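2-polyprenyl-6-methoxyphenol hydroxylase-like FAD-dependent oxidoreductase (Streptomyces sp. NRRL 11266, PDB 6UI5) binds flavin-adenine dinucleotide and is probably an oxidoreductase of the aromatic-ring hydroxylase type, with a Rossmann-type FAD-binding domain. Local coordinates at residues A[45-50]-A[379-384]; A[65-70]-A[93-98]. All coordinates share one frame; numbering follows the deposited sequence.

Overall arrangement
Interaction 1 lies deep in the chain, about 8 Å from its centre, while interaction 2 sits further out, about 16 Å from it, with several exposed residues. In interaction 1 the start of helix 48-55 meets the turn after helix 369-379, and the chemistry is polar: two hydrogen bonds in a mostly buried setting, one between two asparagine side chains and one between backbones. Interaction 2 pairs strands 69-75 and 92-93 just ahead of helix 97-110; one backbone bond is joined there by methyl, thioether and ring packing. The two contacts touch through residues 45-46 and 93-95: Ile-46 N lies 3.0 Å from His-93 O, probably a hydrogen bond, and the CB of Ala-45 packs on the CE of Met-94.

Interaction 1: A[45-50]-A[379-384]; sequences AINAGT and VTNLGP
Two helix ends meet here: Asn-47 is the N-cap of helix 48-55, and Asn-381, with positive phi, closes helix 369-379 in a Schellman motif. Their side chains cross at about a right angle with the amide planes 49° apart. Even so, the bond between them is well directed. Asn-47 ND2 donates to Asn-381 OD1 at 2.5 Å along a nearly straight N-H, the acceptor lying in the amide plane of Asn-47 and the N-H arriving on a lone pair of Asn-381 OD1.

The first torsion of Asn-47 sets up both jobs of its amide. CG sits in the crowded position between the backbone N and the carbonyl carbon (chi1 65°), which folds OD1 back over the first turn. There it takes Thr-50 N at 2.9 Å, nearly along the C=O axis, and also the hydroxyl Thr-50 OG1 from above the carbonyl plane. With OD1 gripped twice, ND2 is left facing the other segment, and it also donates to Asn-293 O. The group's rotation is thus fixed from both ends, about 7 Å from the bound FAD.

Beside this pair the backbones come together. Gly-49, in the first turn, has its CA 3.7 Å from Asn-381 O, and a CB there would clash with that oxygen. Leu-382 brings its CD2 branch alongside, 4.1 Å from Gly-49 CA. Asn-381 O has a further partner in Arg-406. The carbonyl of Thr-380 points at the helix start, where Gly-49 N donates to Thr-380 O at 2.8 Å, nearly along the C=O axis but with the N-H bent to 139°.

Interaction 2: A[65-70]-A[93-98]; sequences EGTVTF and HMVLQS
Met-94 leaves its backbone with CG anti to the carbonyl carbon, beside the backbone N (chi1 -59°), and then bends at both chi2 and chi3, so the chain curls instead of reaching straight out. Its CB lies 3.5 Å from Val-68 CG2. The next atom, CG, touches that same methyl at 3.4 Å, the two side chains crossing obliquely, and is also close to Val-68 O. Further along, SD stands 5.2 Å from the centroid of the Phe-70 ring, obliquely placed, a Met-aromatic contact. The tip, CE, arrives near the plane of that ring, at its edge, 3.3 Å from Phe-70 CE1. Phe-70 holds its ring there with CG in the crowded position between N and the carbonyl carbon (chi1 75°).

The backbone beneath belongs to a small antiparallel sheet of the FAD-binding domain, in which Thr-69 and His-93 form a non-hydrogen-bonded pair. Just past it Met-94 N donates to Val-68 O, nearly along the C=O axis, at 3.0 Å. Met-94 is also the centre of an inverse gamma turn, through which the chain leaves the strand toward Leu-96, the N-cap of helix 97-110; Gln-97 in the first turn touches the FAD.

Thr-69 and His-93 share one face of the sheet and point the same way, side by side. The Thr-69 CG2 methyl sits over the imidazole in a CH-pi contact, 3.5 Å from the His-93 ring centroid, offset toward the rim. The His-93 ring is anchored at ND1 by Pro-91 O. The Thr-67 and His-93 side chains cross at about a right angle; Thr-67 OG1, bonded to Arg-64 O, lies at the ring edge, 3.9 Å from His-93 CD2.

Interaction 1: A[45-50]-A[379-384]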
ATOM      1  N   ALA A  45     -20.729  10.016 -14.061  1.00 65.04           N
ATOM      2  CA  ALA A  45     -19.372  10.481 -14.295  1.00 66.88           C
ATOM      3  C   ALA A  45     -18.710   9.637 -15.370  1.00 69.66           C
ATOM      4  O   ALA A  45     -19.055   8.475 -15.599  1.00 73.13           O
ATOM      5  CB  ALA A  45     -18.518  10.432 -13.017  1.00 59.91           C
ATOM      6  N   ILE A  46     -17.731  10.251 -16.010  1.00 67.94           N
ATOM      7  CA  ILE A  46     -16.926   9.644 -17.058  1.00 60.11           C
ATOM      8  C   ILE A  46     -15.515  10.125 -16.799  1.00 52.32           C
ATOM      9  O   ILE A  46     -15.295  11.341 -16.697  1.00 53.29           O
ATOM     10  CB  ILE A  46     -17.396  10.077 -18.455  1.00 58.98           C
ATOM     11  CG1 ILE A  46     -18.795   9.543 -18.734  1.00 69.37           C
ATOM     12  CG2 ILE A  46     -16.409   9.661 -19.507  1.00 68.53           C
ATOM     13  CD1 ILE A  46     -18.810   8.217 -19.410  1.00 75.67           C
ATOM     14  N   ASN A  47     -14.571   9.197 -16.639  1.00 46.81           N
ATOM     15  CA  ASN A  47     -13.208   9.612 -16.300  1.00 48.36           C
ATOM     16  C   ASN A  47     -12.371   9.878 -17.558  1.00 50.88           C
ATOM     17  O   ASN A  47     -12.830   9.704 -18.696  1.00 48.13           O
ATOM     18  CB  ASN A  47     -12.530   8.577 -15.405  1.00 48.47           C
ATOM     19  CG  ASN A  47     -12.323   7.239 -16.092  1.00 44.41           C
ATOM     20  OD1 ASN A  47     -12.291   7.130 -17.337  1.00 39.55           O
ATOM     21  ND2 ASN A  47     -12.172   6.199 -15.277  1.00 49.94           N
ATOM     22  N   ALA A  48     -11.106  10.280 -17.349  1.00 51.91           N
ATOM     23  CA  ALA A  48     -10.281  10.745 -18.470  1.00 45.60           C
ATOM     24  C   ALA A  48      -9.975   9.631 -19.470  1.00 47.66           C
ATOM     25  O   ALA A  48      -9.958   9.867 -20.682  1.00 46.79           O
ATOM     26  CB  ALA A  48      -8.990  11.356 -17.956  1.00 41.42           C
ATOM     27  N   GLY A  49      -9.746   8.408 -18.989  1.00 41.11           N
ATOM     28  CA  GLY A  49      -9.466   7.317 -19.911  1.00 37.82           C
ATOM     29  C   GLY A  49     -10.663   6.952 -20.770  1.00 51.04           C
ATOM     30  O   GLY A  49     -10.514   6.600 -21.951  1.00 39.06           O
ATOM     31  N   THR A  50     -11.873   7.017 -20.182  1.00 51.48           N
ATOM     32  CA  THR A  50     -13.089   6.750 -20.934  1.00 46.58           C
ATOM     33  C   THR A  50     -13.340   7.850 -21.945  1.00 44.01           C
ATOM     34  O   THR A  50     -13.769   7.581 -23.074  1.00 54.48           O
ATOM     35  CB  THR A  50     -14.276   6.627 -19.980  1.00 52.95           C
ATOM     36  OG1 THR A  50     -14.046   5.542 -19.079  1.00 57.82           O
ATOM     37  CG2 THR A  50     -15.556   6.402 -20.760  1.00 41.44           C
ATOM     38  N   VAL A 379      -7.066   4.238 -11.750  1.00 45.19           N
ATOM     39  CA  VAL A 379      -8.418   4.670 -11.412  1.00 44.58           C
ATOM     40  C   VAL A 379      -8.981   5.628 -12.445  1.00 51.20           C
ATOM     41  O   VAL A 379     -10.198   5.800 -12.490  1.00 45.46           O
ATOM     42  CB  VAL A 379      -8.521   5.310  -9.997  1.00 40.86           C
ATOM     43  CG1 VAL A 379      -7.731   4.495  -8.994  1.00 52.42           C
ATOM     44  CG2 VAL A 379      -8.061   6.759  -9.980  1.00 39.35           C
ATOM     45  N   THR A 380      -8.153   6.254 -13.295  1.00 42.59           N
ATOM     46  CA  THR A 380      -8.746   7.043 -14.379  1.00 44.44           C
ATOM     47  C   THR A 380      -8.851   6.258 -15.681  1.00 44.10           C
ATOM     48  O   THR A 380      -9.276   6.817 -16.703  1.00 35.54           O
ATOM     49  CB  THR A 380      -7.984   8.339 -14.625  1.00 43.10           C
ATOM     50  OG1 THR A 380      -6.621   8.034 -14.971  1.00 55.98           O
ATOM     51  CG2 THR A 380      -8.006   9.234 -13.386  1.00 33.71           C
ATOM     52  N   ASN A 381      -8.490   4.972 -15.657  1.00 32.35           N
ATOM     53  CA  ASN A 381      -8.414   4.136 -16.855  1.00 45.91           C
ATOM     54  C   ASN A 381      -7.485   4.701 -17.942  1.00 41.68           C
ATOM     55  O   ASN A 381      -7.563   4.269 -19.103  1.00 49.53           O
ATOM     56  CB  ASN A 381      -9.814   3.864 -17.403  1.00 46.46           C
ATOM     57  CG  ASN A 381     -10.705   3.178 -16.346  1.00 56.17           C
ATOM     58  OD1 ASN A 381     -11.630   3.788 -15.813  1.00 61.97           O
ATOM     59  ND2 ASN A 381     -10.373   1.933 -15.991  1.00 46.23           N
ATOM     60  N   LEU A 382      -6.578   5.641 -17.606  1.00 40.00           N
ATOM     61  CA  LEU A 382      -5.376   5.826 -18.441  1.00 46.59           C
ATOM     62  C   LEU A 382      -4.561   4.561 -18.414  1.00 50.22           C
ATOM     63  O   LEU A 382      -4.146   4.040 -19.453  1.00 45.07           O
ATOM     64  CB  LEU A 382      -4.527   6.989 -17.943  1.00 44.52           C
ATOM     65  CG  LEU A 382      -5.253   8.326 -17.977  1.00 52.11           C
ATOM     66  CD1 LEU A 382      -4.415   9.406 -17.287  1.00 40.70           C
ATOM     67  CD2 LEU A 382      -5.638   8.670 -19.432  1.00 46.94           C
ATOM     68  N   GLY A 383      -4.305   4.079 -17.205  1.00 65.15           N
ATOM     69  CA  GLY A 383      -4.592   2.717 -16.849  1.00 63.38           C
ATOM     70  C   GLY A 383      -3.601   1.787 -17.450  1.00 60.97           C
ATOM     71  O   GLY A 383      -2.757   2.183 -18.248  1.00 70.45           O
ATOM     72  N   PRO A 384      -3.767   0.529 -17.164  1.00 55.00           N
ATOM     73  CA  PRO A 384      -2.697  -0.449 -17.405  1.00 46.50           C
ATOM     74  C   PRO A 384      -2.120  -0.290 -18.804  1.00 56.22           C
ATOM     75  O   PRO A 384      -2.846  -0.426 -19.798  1.00 60.11           O
ATOM     76  CB  PRO A 384      -3.399  -1.795 -17.227  1.00 49.78           C
ATOM     77  CG  PRO A 384      -4.862  -1.489 -17.616  1.00 54.52           C
ATOM     78  CD  PRO A 384      -5.118  -0.015 -17.342  1.00 44.87           C
TER

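Interaction 2: A[65-70]-A[93-98]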
ATOM      1  N   GLU A  65     -19.916  19.358 -23.608  1.00 75.96           N
ATOM      2  CA  GLU A  65     -20.395  20.729 -23.461  1.00 83.08           C
ATOM      3  C   GLU A  65     -21.492  20.807 -22.416  1.00 86.85           C
ATOM      4  O   GLU A  65     -22.383  19.956 -22.365  1.00 86.42           O
ATOM      5  CB  GLU A  65     -20.921  21.278 -24.791  1.00 94.96           C
ATOM      6  CG  GLU A  65     -21.764  22.570 -24.677  1.00104.41           C
ATOM      7  CD  GLU A  65     -20.923  23.837 -24.545  1.00115.32           C
ATOM      8  OE1 GLU A  65     -19.680  23.734 -24.461  1.00127.40           O
ATOM      9  OE2 GLU A  65     -21.510  24.941 -24.532  1.00116.61           O
ATOM     10  N   GLY A  66     -21.409  21.840 -21.572  1.00 86.11           N
ATOM     11  CA  GLY A  66     -22.413  22.121 -20.570  1.00 92.71           C
ATOM     12  C   GLY A  66     -22.286  21.341 -19.279  1.00 96.81           C
ATOM     13  O   GLY A  66     -22.944  21.701 -18.289  1.00 89.99           O
ATOM     14  N   THR A  67     -21.468  20.287 -19.253  1.00 97.58           N
ATOM     15  CA  THR A  67     -21.348  19.436 -18.079  1.00 95.37           C
ATOM     16  C   THR A  67     -20.178  19.889 -17.221  1.00 89.46           C
ATOM     17  O   THR A  67     -19.174  20.398 -17.725  1.00 90.94           O
ATOM     18  CB  THR A  67     -21.160  17.973 -18.475  1.00 98.86           C
ATOM     19  OG1 THR A  67     -19.920  17.830 -19.178  1.00103.82           O
ATOM     20  CG2 THR A  67     -22.325  17.488 -19.351  1.00 94.53           C
ATOM     21  N   VAL A  68     -20.317  19.696 -15.913  1.00 88.78           N
ATOM     22  CA  VAL A  68     -19.328  20.200 -14.964  1.00 83.37           C
ATOM     23  C   VAL A  68     -18.104  19.287 -14.939  1.00 72.66           C
ATOM     24  O   VAL A  68     -18.179  18.091 -15.242  1.00 69.37           O
ATOM     25  CB  VAL A  68     -19.956  20.352 -13.558  1.00 80.35           C
ATOM     26  CG1 VAL A  68     -20.806  21.609 -13.493  1.00 84.00           C
ATOM     27  CG2 VAL A  68     -20.810  19.153 -13.217  1.00 78.75           C
ATOM     28  N   THR A  69     -16.959  19.852 -14.580  1.00 64.20           N
ATOM     29  CA  THR A  69     -15.774  19.055 -14.294  1.00 68.53           C
ATOM     30  C   THR A  69     -15.395  19.254 -12.837  1.00 78.73           C
ATOM     31  O   THR A  69     -15.614  20.320 -12.263  1.00 81.76           O
ATOM     32  CB  THR A  69     -14.562  19.434 -15.168  1.00 57.54           C
ATOM     33  OG1 THR A  69     -14.015  20.683 -14.713  1.00 62.29           O
ATOM     34  CG2 THR A  69     -14.959  19.559 -16.627  1.00 50.88           C
ATOM     35  N   PHE A  70     -14.834  18.216 -12.238  1.00 86.86           N
ATOM     36  CA  PHE A  70     -14.124  18.506 -11.008  1.00 91.46           C
ATOM     37  C   PHE A  70     -12.768  17.831 -11.091  1.00 85.58           C
ATOM     38  O   PHE A  70     -12.666  16.707 -11.600  1.00 80.51           O
ATOM     39  CB  PHE A  70     -14.879  18.060  -9.760  1.00 95.02           C
ATOM     40  CG  PHE A  70     -14.854  16.596  -9.521  1.00 95.94           C
ATOM     41  CD1 PHE A  70     -15.570  15.737 -10.330  1.00 92.71           C
ATOM     42  CD2 PHE A  70     -14.143  16.080  -8.445  1.00105.70           C
ATOM     43  CE1 PHE A  70     -15.569  14.385 -10.081  1.00 99.35           C
ATOM     44  CE2 PHE A  70     -14.130  14.726  -8.190  1.00105.09           C
ATOM     45  CZ  PHE A  70     -14.844  13.874  -9.009  1.00104.93           C
ATOM     46  N   HIS A  93     -15.470  14.375 -16.352  1.00 50.38           N
ATOM     47  CA  HIS A  93     -16.651  15.148 -16.707  1.00 61.28           C
ATOM     48  C   HIS A  93     -17.924  14.469 -16.193  1.00 60.17           C
ATOM     49  O   HIS A  93     -18.028  13.238 -16.165  1.00 53.33           O
ATOM     50  CB  HIS A  93     -16.737  15.346 -18.220  1.00 58.62           C
ATOM     51  CG  HIS A  93     -15.804  16.387 -18.757  1.00 65.99           C
ATOM     52  ND1 HIS A  93     -14.433  16.266 -18.688  1.00 67.34           N
ATOM     53  CD2 HIS A  93     -16.047  17.550 -19.409  1.00 67.29           C
ATOM     54  CE1 HIS A  93     -13.872  17.318 -19.260  1.00 69.65           C
ATOM     55  NE2 HIS A  93     -14.831  18.113 -19.702  1.00 70.83           N
ATOM     56  N   MET A  94     -18.905  15.278 -15.795  1.00 73.37           N
ATOM     57  CA  MET A  94     -20.123  14.760 -15.165  1.00 69.93           C
ATOM     58  C   MET A  94     -21.151  14.499 -16.259  1.00 64.39           C
ATOM     59  O   MET A  94     -22.027  15.312 -16.552  1.00 74.37           O
ATOM     60  CB  MET A  94     -20.626  15.734 -14.113  1.00 75.66           C
ATOM     61  CG  MET A  94     -19.593  16.011 -13.013  1.00 86.09           C
ATOM     62  SD  MET A  94     -19.482  14.824 -11.658  1.00100.43           S
ATOM     63  CE  MET A  94     -18.115  13.805 -12.162  1.00101.92           C
ATOM     64  N   VAL A  95     -21.006  13.343 -16.896  1.00 58.08           N
ATOM     65  CA  VAL A  95     -21.873  12.912 -17.978  1.00 56.73           C
ATOM     66  C   VAL A  95     -22.766  11.815 -17.431  1.00 66.97           C
ATOM     67  O   VAL A  95     -22.317  10.954 -16.671  1.00 76.29           O
ATOM     68  CB  VAL A  95     -21.091  12.409 -19.204  1.00 53.14           C
ATOM     69  CG1 VAL A  95     -22.056  12.142 -20.339  1.00 60.61           C
ATOM     70  CG2 VAL A  95     -20.025  13.431 -19.627  1.00 55.34           C
ATOM     71  N   LEU A  96     -24.031  11.855 -17.801  1.00 66.72           N
ATOM     72  CA  LEU A  96     -24.994  10.929 -17.252  1.00 69.13           C
ATOM     73  C   LEU A  96     -25.013   9.678 -18.114  1.00 64.62           C
ATOM     74  O   LEU A  96     -25.084   9.767 -19.345  1.00 62.01           O
ATOM     75  CB  LEU A  96     -26.371  11.581 -17.173  1.00 84.35           C
ATOM     76  CG  LEU A  96     -26.313  12.927 -16.423  1.00103.28           C
ATOM     77  CD1 LEU A  96     -25.910  14.148 -17.308  1.00114.10           C
ATOM     78  CD2 LEU A  96     -27.591  13.219 -15.626  1.00100.98           C
ATOM     79  N   GLN A  97     -24.895   8.521 -17.464  1.00 55.53           N
ATOM     80  CA  GLN A  97     -24.892   7.237 -18.152  1.00 53.19           C
ATOM     81  C   GLN A  97     -25.954   7.142 -19.245  1.00 55.84           C
ATOM     82  O   GLN A  97     -25.652   6.694 -20.353  1.00 65.22           O
ATOM     83  CB  GLN A  97     -25.067   6.102 -17.147  1.00 55.66           C
ATOM     84  CG  GLN A  97     -24.800   4.728 -17.737  1.00 55.77           C
ATOM     85  CD  GLN A  97     -24.852   3.629 -16.704  1.00 61.68           C
ATOM     86  OE1 GLN A  97     -24.717   3.883 -15.502  1.00 63.02           O
ATOM     87  NE2 GLN A  97     -25.084   2.393 -17.164  1.00 54.99           N
ATOM     88  N   SER A  98     -27.190   7.569 -18.976  1.00 50.31           N
ATOM     89  CA  SER A  98     -28.198   7.413 -20.011  1.00 56.99           C
ATOM     90  C   SER A  98     -27.896   8.298 -21.209  1.00 47.80           C
ATOM     91  O   SER A  98     -28.247   7.940 -22.345  1.00 51.97           O
ATOM     92  CB  SER A  98     -29.598   7.709 -19.460  1.00 69.48           C
ATOM     93  OG  SER A  98     -29.738   9.077 -19.124  1.00 73.29           O
TER